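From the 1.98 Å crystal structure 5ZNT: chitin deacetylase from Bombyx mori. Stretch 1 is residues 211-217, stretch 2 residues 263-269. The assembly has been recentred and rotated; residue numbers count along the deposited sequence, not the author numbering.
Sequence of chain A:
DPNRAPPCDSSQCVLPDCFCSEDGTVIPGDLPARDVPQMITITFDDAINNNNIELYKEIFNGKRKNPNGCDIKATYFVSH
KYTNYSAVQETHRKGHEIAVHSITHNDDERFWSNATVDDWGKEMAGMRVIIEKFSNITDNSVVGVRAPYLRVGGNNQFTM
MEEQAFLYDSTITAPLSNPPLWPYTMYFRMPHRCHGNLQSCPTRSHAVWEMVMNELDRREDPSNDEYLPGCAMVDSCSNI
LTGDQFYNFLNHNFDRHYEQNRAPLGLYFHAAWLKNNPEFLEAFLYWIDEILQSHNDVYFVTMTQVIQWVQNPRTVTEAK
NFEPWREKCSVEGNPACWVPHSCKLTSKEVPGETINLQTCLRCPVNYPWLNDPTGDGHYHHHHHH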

ATOM      1  N   MET A 211       5.550   5.995  -2.406  1.00 21.66           N
ATOM      2  CA  MET A 211       4.136   6.290  -2.174  1.00 19.69           C
ATOM      3  C   MET A 211       4.015   6.791  -0.745  1.00 20.59           C
ATOM      4  O   MET A 211       3.633   6.067   0.176  1.00 19.62           O
ATOM      5  CB  MET A 211       3.272   5.060  -2.423  1.00 18.02           C
ATOM      6  CG  MET A 211       3.120   4.733  -3.904  1.00 24.53           C
ATOM      7  SD  MET A 211       2.279   6.047  -4.848  1.00 29.24           S
ATOM      8  CE  MET A 211       0.710   6.181  -3.972  1.00 23.84           C
ATOM      9  N   VAL A 212       4.338   8.079  -0.571  1.00 20.99           N
ATOM     10  CA  VAL A 212       4.562   8.611   0.763  1.00 15.79           C
ATOM     11  C   VAL A 212       3.289   8.507   1.581  1.00 20.47           C
ATOM     12  O   VAL A 212       2.170   8.642   1.063  1.00 22.76           O
ATOM     13  CB  VAL A 212       5.075  10.065   0.669  1.00 22.60           C
ATOM     14  CG1 VAL A 212       4.048  10.985  -0.032  1.00 17.75           C
ATOM     15  CG2 VAL A 212       5.459  10.611   2.037  1.00 20.60           C
ATOM     16  N   MET A 213       3.450   8.238   2.870  1.00 19.83           N
ATOM     17  CA  MET A 213       2.327   8.041   3.782  1.00 19.86           C
ATOM     18  C   MET A 213       2.134   9.347   4.547  1.00 26.23           C
ATOM     19  O   MET A 213       2.768   9.583   5.574  1.00 21.85           O
ATOM     20  CB  MET A 213       2.584   6.856   4.715  1.00 18.81           C
ATOM     21  CG  MET A 213       2.754   5.513   3.968  1.00 20.36           C
ATOM     22  SD  MET A 213       3.206   4.121   5.071  1.00 21.04           S
ATOM     23  CE  MET A 213       1.697   3.858   5.978  1.00 16.82           C
ATOM     24  N   ASN A 214       1.253  10.208   4.026  1.00 22.43           N
ATOM     25  CA  ASN A 214       0.912  11.442   4.726  1.00 25.06           C
ATOM     26  C   ASN A 214       0.181  11.123   6.014  1.00 25.85           C
ATOM     27  O   ASN A 214      -0.805  10.384   6.007  1.00 24.48           O
ATOM     28  CB  ASN A 214       0.022  12.331   3.857  1.00 18.18           C
ATOM     29  CG  ASN A 214       0.756  12.932   2.696  1.00 23.15           C
ATOM     30  OD1 ASN A 214       1.558  13.849   2.868  1.00 25.96           O
ATOM     31  ND2 ASN A 214       0.481  12.430   1.491  1.00 22.62           N
ATOM     32  N   GLU A 215       0.634  11.704   7.123  1.00 19.30           N
ATOM     33  CA  GLU A 215      -0.132  11.580   8.353  1.00 23.32           C
ATOM     34  C   GLU A 215      -1.495  12.235   8.183  1.00 26.72           C
ATOM     35  O   GLU A 215      -1.647  13.219   7.460  1.00 28.97           O
ATOM     36  CB  GLU A 215       0.602  12.238   9.518  1.00 24.90           C
ATOM     37  CG  GLU A 215       1.830  11.479   9.984  1.00 24.67           C
ATOM     38  CD  GLU A 215       2.416  12.110  11.240  1.00 31.53           C
ATOM     39  OE1 GLU A 215       2.308  13.351  11.387  1.00 27.78           O
ATOM     40  OE2 GLU A 215       2.967  11.369  12.068  1.00 28.37           O
ATOM     41  N   LEU A 216      -2.492  11.671   8.843  1.00 23.31           N
ATOM     42  CA  LEU A 216      -3.817  12.256   8.852  1.00 23.83           C
ATOM     43  C   LEU A 216      -3.982  13.095  10.120  1.00 28.95           C
ATOM     44  O   LEU A 216      -3.316  12.857  11.130  1.00 23.05           O
ATOM     45  CB  LEU A 216      -4.895  11.171   8.772  1.00 25.03           C
ATOM     46  CG  LEU A 216      -5.321  10.651   7.374  1.00 29.73           C
ATOM     47  CD1 LEU A 216      -4.185  10.447   6.427  1.00 33.30           C
ATOM     48  CD2 LEU A 216      -6.106   9.346   7.517  1.00 32.29           C
ATOM     49  N   ASP A 217      -4.862  14.094  10.039  1.00 28.25           N
ATOM     50  CA  ASP A 217      -5.150  15.018  11.138  1.00 26.69           C
ATOM     51  C   ASP A 217      -6.223  14.388  12.015  1.00 27.10           C
ATOM     52  O   ASP A 217      -7.357  14.175  11.576  1.00 26.88           O
ATOM     53  CB  ASP A 217      -5.587  16.372  10.568  1.00 27.62           C
ATOM     54  CG  ASP A 217      -5.881  17.429  11.644  1.00 32.85           C
ATOM     55  OD1 ASP A 217      -5.810  17.151  12.859  1.00 30.76           O
ATOM     56  OD2 ASP A 217      -6.190  18.566  11.243  1.00 34.24           O
ATOM     57  N   ALA A 263      -3.554  15.866  -3.362  1.00 23.44           N
ATOM     58  CA  ALA A 263      -2.605  14.772  -3.207  1.00 25.60           C
ATOM     59  C   ALA A 263      -3.377  13.490  -2.899  1.00 18.59           C
ATOM     60  O   ALA A 263      -4.370  13.529  -2.164  1.00 22.39           O
ATOM     61  CB  ALA A 263      -1.611  15.073  -2.083  1.00 22.20           C
ATOM     62  N   PRO A 264      -2.979  12.357  -3.468  1.00 22.98           N
ATOM     63  CA  PRO A 264      -3.637  11.091  -3.122  1.00 20.23           C
ATOM     64  C   PRO A 264      -3.775  10.943  -1.613  1.00 19.69           C
ATOM     65  O   PRO A 264      -2.862  11.265  -0.845  1.00 24.56           O
ATOM     66  CB  PRO A 264      -2.710  10.031  -3.729  1.00 18.81           C
ATOM     67  CG  PRO A 264      -2.100  10.736  -4.946  1.00 18.43           C
ATOM     68  CD  PRO A 264      -1.920  12.201  -4.483  1.00 19.10           C
ATOM     69  N   LEU A 265      -4.962  10.545  -1.185  1.00 18.45           N
ATOM     70  CA  LEU A 265      -5.256  10.349   0.227  1.00 21.05           C
ATOM     71  C   LEU A 265      -5.084   8.867   0.572  1.00 24.91           C
ATOM     72  O   LEU A 265      -5.760   8.009  -0.002  1.00 20.41           O
ATOM     73  CB  LEU A 265      -6.683  10.790   0.527  1.00 19.66           C
ATOM     74  CG  LEU A 265      -7.292  10.407   1.879  1.00 20.39           C
ATOM     75  CD1 LEU A 265      -6.618  11.151   3.017  1.00 22.20           C
ATOM     76  CD2 LEU A 265      -8.793  10.684   1.874  1.00 21.66           C
ATOM     77  N   GLY A 266      -4.195   8.563   1.522  1.00 22.37           N
ATOM     78  CA  GLY A 266      -3.933   7.184   1.901  1.00 20.43           C
ATOM     79  C   GLY A 266      -4.685   6.813   3.137  1.00 18.85           C
ATOM     80  O   GLY A 266      -4.506   7.412   4.203  1.00 20.47           O
ATOM     81  N   LEU A 267      -5.558   5.785   3.037  1.00 17.37           N
ATOM     82  CA  LEU A 267      -6.306   5.238   4.160  1.00 14.73           C
ATOM     83  C   LEU A 267      -5.770   3.830   4.439  1.00 18.27           C
ATOM     84  O   LEU A 267      -6.139   2.853   3.771  1.00 17.49           O
ATOM     85  CB  LEU A 267      -7.805   5.240   3.876  1.00 18.76           C
ATOM     86  CG  LEU A 267      -8.357   6.625   3.484  1.00 19.49           C
ATOM     87  CD1 LEU A 267      -9.865   6.489   3.162  1.00 18.38           C
ATOM     88  CD2 LEU A 267      -8.124   7.628   4.629  1.00 15.70           C
ATOM     89  N   TYR A 268      -4.894   3.727   5.425  1.00 17.49           N
ATOM     90  CA  TYR A 268      -4.069   2.534   5.613  1.00 17.20           C
ATOM     91  C   TYR A 268      -4.607   1.742   6.796  1.00 16.63           C
ATOM     92  O   TYR A 268      -4.493   2.182   7.940  1.00 18.97           O
ATOM     93  CB  TYR A 268      -2.612   2.926   5.833  1.00 16.70           C
ATOM     94  CG  TYR A 268      -2.076   3.923   4.828  1.00 18.94           C
ATOM     95  CD1 TYR A 268      -2.132   3.659   3.466  1.00 16.25           C
ATOM     96  CD2 TYR A 268      -1.503   5.116   5.241  1.00 17.87           C
ATOM     97  CE1 TYR A 268      -1.597   4.537   2.537  1.00 20.26           C
ATOM     98  CE2 TYR A 268      -0.992   6.018   4.320  1.00 20.83           C
ATOM     99  CZ  TYR A 268      -1.041   5.724   2.974  1.00 22.21           C
ATOM    100  OH  TYR A 268      -0.517   6.616   2.059  1.00 20.57           O
ATOM    101  N   PHE A 269      -5.196   0.576   6.519  1.00 16.94           N
ATOM    102  CA  PHE A 269      -5.909  -0.201   7.530  1.00 20.20           C
ATOM    103  C   PHE A 269      -5.212  -1.506   7.888  1.00 20.56           C
ATOM    104  O   PHE A 269      -4.422  -2.065   7.116  1.00 16.93           O
ATOM    105  CB  PHE A 269      -7.323  -0.569   7.064  1.00 19.41           C
ATOM    106  CG  PHE A 269      -8.248   0.606   6.912  1.00 18.17           C
ATOM    107  CD1 PHE A 269      -8.931   1.117   8.003  1.00 24.27           C
ATOM    108  CD2 PHE A 269      -8.454   1.180   5.669  1.00 18.54           C
ATOM    109  CE1 PHE A 269      -9.812   2.198   7.852  1.00 26.28           C
ATOM    110  CE2 PHE A 269      -9.314   2.266   5.504  1.00 20.73           C
ATOM    111  CZ  PHE A 269      -9.986   2.782   6.592  1.00 24.16           C
TER
HETATM  112  O   HOH W   1      -0.628   9.692   1.956  1.00 24.13           O
HETATM  113  O   HOH W   2      -2.406   9.335   3.896  1.00 24.83           O

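No direct hydrogen bond joins the two stretches. Their chains run 73° apart end to end, and the nearest CA atoms across the contact, those of Met-213 and Gly-266, are 6.6 Å apart. Side-chain packing and two bridging waters make the connection, and the stretches bury 331 Å² between them, both sides summed.

Tyr-268 contributes the largest area, 79 Å². Its CA-to-CB bond points toward stretch 1, and chi1 of -49° (m) with chi2 of -56° lays the ring along the gap beside Met-213. The side chain of Met-213 leaves its backbone sideways; chi1 of -61° (m) and chi2 of 175° (t) extend it, and chi3 of 71° (p) then turns the methyl over the ring. The evidence is a Met-213 CE to Tyr-268 ring-centroid distance of 4.0 Å at 30° off the normal, a CH-pi contact over one face, with CE 3.5 Å from Tyr-268 CD2. Met-213 SD lies 5.0 Å from the same centroid, 21° off the normal, in an oblique sulfur-aromatic contact. An unbranched, flexible thioether suits this position because its last torsion can place the methyl on the ring.

The phenol oxygen reaches back to the level of Gly-266, with Tyr-268 OH 3.5 Å from Gly-266 CA. An ideal CB on that glycine would sit 1.9 Å from Tyr-268 OH, so the absence of a side chain leaves room for the hydroxyl in its present position. Tyr-268 OH is 3.5 Å from Val-212 O, and water 1 links it to stretch 1: the water is hydrogen-bonded to Tyr-268 OH at 3.1 Å, donates to Val-212 O at 3.1 Å, and accepts from Asn-214 N at 2.8 Å and Asn-214 ND2 at 3.0 Å. With chi1 of -71° (m) and chi2 of -74°, the Asn-214 amide directs ND2 to this water, although its CB leaves sideways. The water supplements a weak bond within stretch 1, from Asn-214 N to Val-212 O at 3.5 Å. Water 2 bridges the backbones, donating to Asn-214 O at 2.8 Å and Gly-266 O at 2.9 Å.

Leu-216 provides a second apolar patch, with 58 Å² covered. Its CB points toward stretch 2, and chi1 of -86° (m) with chi2 of 42° (p) spreads the two methyls: CD1 lies 4.2 Å from Leu-265 CD1 and 3.8 Å from Gly-266 O, while CD2 lies 3.9 Å from Leu-267 CD2. Leu-265 (chi1 168°, t) and Leu-267 (chi1 -55°, m) start away from stretch 1, yet their ends come nearer, allowing these branched tips to meet Leu-216. Such apolar groups suit a buried site, needing no polar partners.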